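Local coordinates for glutamyl-tRNA(Gln) amidotransferase subunit B, mitochondrial (Saccharomyces cerevisiae, PDB 4N0H), which is the B subunit of the mitochondrial glutamyl-tRNA(Gln) amidotransferase, which also has subunits A and F, and is built largely of the GatB/GatE catalytic domain, at residues B[109-113]-B[137-141]; B[113-119]-B[131-137]. All blocks are in the same frame, centred on the assembly; numbering follows the deposited sequence.

Interaction 1: B[109-113]-B[137-141]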
loop_
_atom_site.group_PDB
_atom_site.type_symbol
_atom_site.label_atom_id
_atom_site.label_comp_id
_atom_site.label_asym_id
_atom_site.label_seq_id
_atom_site.Cartn_x
_atom_site.Cartn_y
_atom_site.Cartn_z
ATOM N N ARG B 109 -6.755 -15.579 5.977
ATOM C CA ARG B 109 -5.828 -16.511 6.616
ATOM C C ARG B 109 -5.676 -16.213 8.105
ATOM O O ARG B 109 -4.792 -15.460 8.510
ATOM C CB ARG B 109 -4.459 -16.469 5.930
ATOM C CG ARG B 109 -4.499 -16.753 4.432
ATOM C CD ARG B 109 -3.117 -17.100 3.904
ATOM N NE ARG B 109 -2.534 -18.222 4.642
ATOM C CZ ARG B 109 -2.745 -19.502 4.348
ATOM N NH1 ARG B 109 -3.528 -19.830 3.327
ATOM N NH2 ARG B 109 -2.174 -20.454 5.073
ATOM N N PRO B 110 -6.546 -16.811 8.927
ATOM C CA PRO B 110 -6.550 -16.585 10.376
ATOM C C PRO B 110 -5.312 -17.174 11.048
ATOM O O PRO B 110 -4.658 -18.057 10.482
ATOM C CB PRO B 110 -7.822 -17.308 10.840
ATOM C CG PRO B 110 -8.071 -18.346 9.792
ATOM C CD PRO B 110 -7.619 -17.724 8.502
ATOM N N PHE B 111 -4.994 -16.671 12.239
ATOM C CA PHE B 111 -3.823 -17.119 12.987
ATOM C C PHE B 111 -3.857 -18.620 13.293
ATOM O O PHE B 111 -2.839 -19.298 13.187
ATOM C CB PHE B 111 -3.674 -16.326 14.293
ATOM C CG PHE B 111 -2.402 -16.633 15.046
ATOM C CD1 PHE B 111 -2.390 -17.580 16.063
ATOM C CD2 PHE B 111 -1.218 -15.988 14.725
ATOM C CE1 PHE B 111 -1.220 -17.867 16.751
ATOM C CE2 PHE B 111 -0.044 -16.268 15.411
ATOM C CZ PHE B 111 -0.044 -17.212 16.420
ATOM N N ALA B 112 -5.024 -19.123 13.684
ATOM C CA ALA B 112 -5.181 -20.534 14.028
ATOM C C ALA B 112 -6.570 -21.045 13.682
ATOM O O ALA B 112 -7.519 -20.271 13.547
ATOM C CB ALA B 112 -4.892 -20.762 15.511
ATOM N N ARG B 113 -6.681 -22.358 13.541
ATOM C CA ARG B 113 -7.965 -22.991 13.285
ATOM C C ARG B 113 -8.122 -24.227 14.162
ATOM O O ARG B 113 -7.135 -24.796 14.642
ATOM C CB ARG B 113 -8.101 -23.361 11.807
ATOM C CG ARG B 113 -8.341 -22.168 10.888
ATOM C CD ARG B 113 -8.325 -22.579 9.420
ATOM N NE ARG B 113 -6.969 -22.656 8.879
ATOM C CZ ARG B 113 -6.635 -23.344 7.789
ATOM N NH1 ARG B 113 -7.555 -24.030 7.124
ATOM N NH2 ARG B 113 -5.377 -23.354 7.367
ATOM N N GLN B 137 -12.057 -20.782 14.414
ATOM C CA GLN B 137 -10.813 -20.080 14.142
ATOM C C GLN B 137 -10.515 -18.982 15.158
ATOM O O GLN B 137 -11.351 -18.629 15.994
ATOM C CB GLN B 137 -10.842 -19.483 12.737
ATOM C CG GLN B 137 -11.917 -18.432 12.546
ATOM C CD GLN B 137 -12.088 -18.044 11.095
ATOM O OE1 GLN B 137 -12.150 -16.864 10.762
ATOM N NE2 GLN B 137 -12.170 -19.042 10.219
ATOM N N LEU B 138 -9.312 -18.434 15.043
ATOM C CA LEU B 138 -8.779 -17.470 15.984
ATOM C C LEU B 138 -8.096 -16.392 15.143
ATOM O O LEU B 138 -7.223 -16.705 14.338
ATOM C CB LEU B 138 -7.765 -18.195 16.865
ATOM C CG LEU B 138 -7.315 -17.694 18.228
ATOM C CD1 LEU B 138 -6.955 -18.898 19.087
ATOM C CD2 LEU B 138 -6.123 -16.770 18.079
ATOM N N GLN B 139 -8.508 -15.134 15.301
ATOM C CA GLN B 139 -7.993 -14.048 14.458
ATOM C C GLN B 139 -7.456 -12.869 15.269
ATOM O O GLN B 139 -8.030 -12.499 16.289
ATOM C CB GLN B 139 -9.088 -13.527 13.517
ATOM C CG GLN B 139 -9.600 -14.531 12.501
ATOM C CD GLN B 139 -10.662 -13.942 11.583
ATOM O OE1 GLN B 139 -11.189 -12.857 11.836
ATOM N NE2 GLN B 139 -10.973 -14.655 10.503
ATOM N N ILE B 140 -6.365 -12.271 14.800
ATOM C CA ILE B 140 -5.858 -11.038 15.396
ATOM C C ILE B 140 -6.366 -9.867 14.567
ATOM O O ILE B 140 -6.311 -9.906 13.337
ATOM C CB ILE B 140 -4.318 -11.008 15.410
ATOM C CG1 ILE B 140 -3.763 -12.200 16.192
ATOM C CG2 ILE B 140 -3.809 -9.691 15.994
ATOM C CD1 ILE B 140 -2.291 -12.469 15.925
ATOM N N GLU B 141 -6.871 -8.828 15.228
ATOM C CA GLU B 141 -7.346 -7.654 14.499
ATOM C C GLU B 141 -7.283 -6.355 15.303
ATOM O O GLU B 141 -7.152 -6.372 16.527
ATOM C CB GLU B 141 -8.767 -7.883 13.977
ATOM C CG GLU B 141 -9.798 -8.113 15.056
ATOM C CD GLU B 141 -11.162 -8.437 14.478
ATOM O OE1 GLU B 141 -12.178 -8.065 15.102
ATOM O OE2 GLU B 141 -11.213 -9.063 13.397
#
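Two backbone hydrogen bonds close the ring between Ala-112 and Leu-138: Leu-138 N donates to Ala-112 O at 3.0 Å, and Ala-112 N returns a weak bond to Leu-138 O at 3.3 Å. The same carbonyl, Ala-112 O, also receives a CA-H...O contact from Gln-137 CA at 3.4 Å, next to the non-hydrogen-bonded pair Arg-113 and Gln-137. Before Ala-112 the regular pairing stops. Phe-111 takes up helix-like backbone angles (phi -59°, psi -42°), which place its N 3.1 Å from Leu-138 O, so that two consecutive residues face one partner. Pro-110 packs its ring against the same carbonyl, with CB 3.6 Å from Leu-138 O and 3.7 Å from Gln-139 CG.

Apolar packing fills the side of Ala-112 and Leu-138, whose CB atoms stand 4.1 Å apart. The Phe-111 ring continues this layer, with CD2 3.9 Å from Ile-140 CD1 and CD1 4.3 Å from Leu-138 CD2. Helix 65-78 lies against the layer: Phe-111 meets Ala-71 and Ser-75, and Leu-138 meets Leu-74. Beyond the pair, strand 130-142 also hydrogen-bonds to strand 168-174. The doubling of Phe-111 and Ala-112 opposite Leu-138 is a classic beta bulge, set in the buried part of an antiparallel strand pair within a mixed sheet backed by a helix.

Interaction 2: B[113-119]-B[131-137]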
loop_
_atom_site.group_PDB
_atom_site.type_symbol
_atom_site.label_atom_id
_atom_site.label_comp_id
_atom_site.label_asym_id
_atom_site.label_seq_id
_atom_site.Cartn_x
_atom_site.Cartn_y
_atom_site.Cartn_z
ATOM N N ARG B 113 -6.681 -22.358 13.541
ATOM C CA ARG B 113 -7.965 -22.991 13.285
ATOM C C ARG B 113 -8.122 -24.227 14.162
ATOM O O ARG B 113 -7.135 -24.796 14.642
ATOM C CB ARG B 113 -8.101 -23.361 11.807
ATOM C CG ARG B 113 -8.341 -22.168 10.888
ATOM C CD ARG B 113 -8.325 -22.579 9.420
ATOM N NE ARG B 113 -6.969 -22.656 8.879
ATOM C CZ ARG B 113 -6.635 -23.344 7.789
ATOM N NH1 ARG B 113 -7.555 -24.030 7.124
ATOM N NH2 ARG B 113 -5.377 -23.354 7.367
ATOM N N GLY B 114 -9.366 -24.638 14.375
ATOM C CA GLY B 114 -9.645 -25.798 15.200
ATOM C C GLY B 114 -9.456 -25.490 16.671
ATOM O O GLY B 114 -9.384 -24.327 17.072
ATOM N N GLY B 115 -9.359 -26.539 17.479
ATOM C CA GLY B 115 -9.295 -26.378 18.918
ATOM C C GLY B 115 -10.665 -26.582 19.530
ATOM O O GLY B 115 -11.641 -26.807 18.812
ATOM N N LYS B 116 -10.744 -26.496 20.853
ATOM C CA LYS B 116 -11.999 -26.741 21.552
ATOM C C LYS B 116 -11.905 -26.351 23.020
ATOM O O LYS B 116 -10.818 -26.123 23.547
ATOM C CB LYS B 116 -12.362 -28.223 21.460
ATOM C CG LYS B 116 -11.391 -29.118 22.207
ATOM C CD LYS B 116 -11.662 -30.587 21.958
ATOM C CE LYS B 116 -10.724 -31.453 22.786
ATOM N NZ LYS B 116 -10.840 -32.899 22.440
ATOM N N ILE B 117 -13.058 -26.288 23.674
ATOM C CA ILE B 117 -13.116 -26.130 25.122
ATOM C C ILE B 117 -14.046 -27.184 25.718
ATOM O O ILE B 117 -15.187 -27.342 25.282
ATOM C CB ILE B 117 -13.562 -24.707 25.536
ATOM C CG1 ILE B 117 -12.440 -23.705 25.265
ATOM C CG2 ILE B 117 -13.939 -24.667 27.006
ATOM C CD1 ILE B 117 -12.685 -22.331 25.851
ATOM N N ASN B 118 -13.541 -27.919 26.703
ATOM C CA ASN B 118 -14.313 -28.979 27.340
ATOM C C ASN B 118 -15.146 -28.484 28.515
ATOM O O ASN B 118 -14.647 -27.771 29.388
ATOM C CB ASN B 118 -13.387 -30.108 27.794
ATOM C CG ASN B 118 -12.800 -30.874 26.630
ATOM O OD1 ASN B 118 -13.515 -31.245 25.697
ATOM N ND2 ASN B 118 -11.490 -31.103 26.667
ATOM N N LEU B 119 -16.419 -28.862 28.520
ATOM C CA LEU B 119 -17.316 -28.541 29.621
ATOM C C LEU B 119 -17.803 -29.835 30.263
ATOM O O LEU B 119 -18.076 -30.812 29.567
ATOM C CB LEU B 119 -18.512 -27.722 29.124
ATOM C CG LEU B 119 -18.198 -26.437 28.352
ATOM C CD1 LEU B 119 -19.476 -25.807 27.819
ATOM C CD2 LEU B 119 -17.439 -25.451 29.227
ATOM N N LYS B 131 -19.235 -32.125 27.566
ATOM C CA LYS B 131 -19.637 -31.439 26.345
ATOM C C LYS B 131 -18.494 -30.575 25.825
ATOM O O LYS B 131 -18.031 -29.666 26.516
ATOM C CB LYS B 131 -20.867 -30.571 26.615
ATOM C CG LYS B 131 -21.228 -29.607 25.499
ATOM C CD LYS B 131 -21.784 -30.327 24.283
ATOM C CE LYS B 131 -22.413 -29.335 23.316
ATOM N NZ LYS B 131 -22.894 -29.978 22.062
ATOM N N GLU B 132 -18.033 -30.859 24.611
ATOM C CA GLU B 132 -16.960 -30.066 24.027
ATOM C C GLU B 132 -17.498 -29.035 23.037
ATOM O O GLU B 132 -18.395 -29.321 22.240
ATOM C CB GLU B 132 -15.887 -30.952 23.381
ATOM C CG GLU B 132 -16.192 -31.409 21.963
ATOM C CD GLU B 132 -14.960 -31.934 21.246
ATOM O OE1 GLU B 132 -14.681 -31.463 20.122
ATOM O OE2 GLU B 132 -14.276 -32.818 21.806
ATOM N N ILE B 133 -16.961 -27.823 23.124
ATOM C CA ILE B 133 -17.318 -26.750 22.206
ATOM C C ILE B 133 -16.157 -26.513 21.249
ATOM O O ILE B 133 -15.111 -26.010 21.655
ATOM C CB ILE B 133 -17.608 -25.436 22.958
ATOM C CG1 ILE B 133 -18.667 -25.655 24.045
ATOM C CG2 ILE B 133 -18.048 -24.355 21.986
ATOM C CD1 ILE B 133 -20.037 -25.994 23.507
ATOM N N GLY B 134 -16.339 -26.879 19.985
ATOM C CA GLY B 134 -15.295 -26.717 18.990
ATOM C C GLY B 134 -15.044 -25.271 18.606
ATOM O O GLY B 134 -15.966 -24.453 18.574
ATOM N N ILE B 135 -13.788 -24.953 18.314
ATOM C CA ILE B 135 -13.415 -23.620 17.855
ATOM C C ILE B 135 -13.205 -23.632 16.344
ATOM O O ILE B 135 -12.495 -24.488 15.818
ATOM C CB ILE B 135 -12.120 -23.132 18.534
ATOM C CG1 ILE B 135 -12.227 -23.264 20.057
ATOM C CG2 ILE B 135 -11.804 -21.696 18.130
ATOM C CD1 ILE B 135 -13.355 -22.457 20.670
ATOM N N LEU B 136 -13.832 -22.692 15.646
ATOM C CA LEU B 136 -13.663 -22.580 14.203
ATOM C C LEU B 136 -12.289 -21.991 13.912
ATOM O O LEU B 136 -11.457 -22.613 13.247
ATOM C CB LEU B 136 -14.746 -21.674 13.608
ATOM C CG LEU B 136 -15.204 -21.835 12.151
ATOM C CD1 LEU B 136 -16.066 -20.647 11.748
ATOM C CD2 LEU B 136 -14.055 -22.006 11.172
ATOM N N GLN B 137 -12.057 -20.782 14.414
ATOM C CA GLN B 137 -10.813 -20.080 14.142
ATOM C C GLN B 137 -10.515 -18.982 15.158
ATOM O O GLN B 137 -11.351 -18.629 15.994
ATOM C CB GLN B 137 -10.842 -19.483 12.737
ATOM C CG GLN B 137 -11.917 -18.432 12.546
ATOM C CD GLN B 137 -12.088 -18.044 11.095
ATOM O OE1 GLN B 137 -12.150 -16.864 10.762
ATOM N NE2 GLN B 137 -12.170 -19.042 10.219
#
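Lys-116 and Glu-132 reach each other diagonally across the two strands. Lys-116 leaves the backbone with chi1 p and is trans from chi2 to chi4; Glu-132, also p at chi1 and then trans, brings OE2 to 3.5 Å from Lys-116 NZ, a salt bridge whose hydrogen bond is weak. The aliphatic part of the lysine shares the approach, CD lying 3.4 Å from the same OE2. Asn-118, directly paired with Glu-132, adopts chi1 m and sets OD1 3.3 Å from Glu-132 CB. These polar side chains share one exposed face with Arg-113 and Gln-137.

Strands 116-119 and 131-137 run antiparallel at 166°, neighbours in the mixed sheet whose connection contains helix 121-124. Paired hydrogen bonds link Ile-117 with Ile-133 (N to O 2.9 Å, and Ile-133 N to Ile-117 O 2.8 Å) and Leu-119 with Lys-131 (both N to O distances 2.7 Å). At Gly-114 and Gly-115 strand 102-120 is interrupted; both have positive phi, yet Gly-114 N still bonds Leu-136 O (3.1 Å) and Ile-135 N bonds Gly-115 O (2.9 Å).

On the other face, Leu-119 (m, t) puts CD1 3.9 Å from CG1 of Ile-133, which is m at both chi angles. Ile-117 and Ile-133 both rest on Phe-187 of helix 181-197. Ile-135, again m, m, brings CG1 to 3.6 Å from Lys-116 N, beside the glycine break. Lys-131 turns at chi2 (p), and its NZ leaves the pair to hydrogen-bond Asp-177 O.

Interactions 1 and 2 are consecutive parts of one antiparallel pairing between strands 102-120 and 130-142, their centres about 14 Å apart. They meet at the shared pair Arg-113 and Gln-137. Along the chain interaction 2 is nested within interaction 1, nearer the turn through helix 121-124. Ala-112 with Leu-138 and Lys-116 with Gly-134 keep the same register, so the glycine interruption does not shift the strands relative to each other. The pairing passes from a buried part by helix 65-78, about 10 Å from the chain centre, to a partly exposed part by helix 181-197, about 15 Å out, and thus joins both helices to a single sheet.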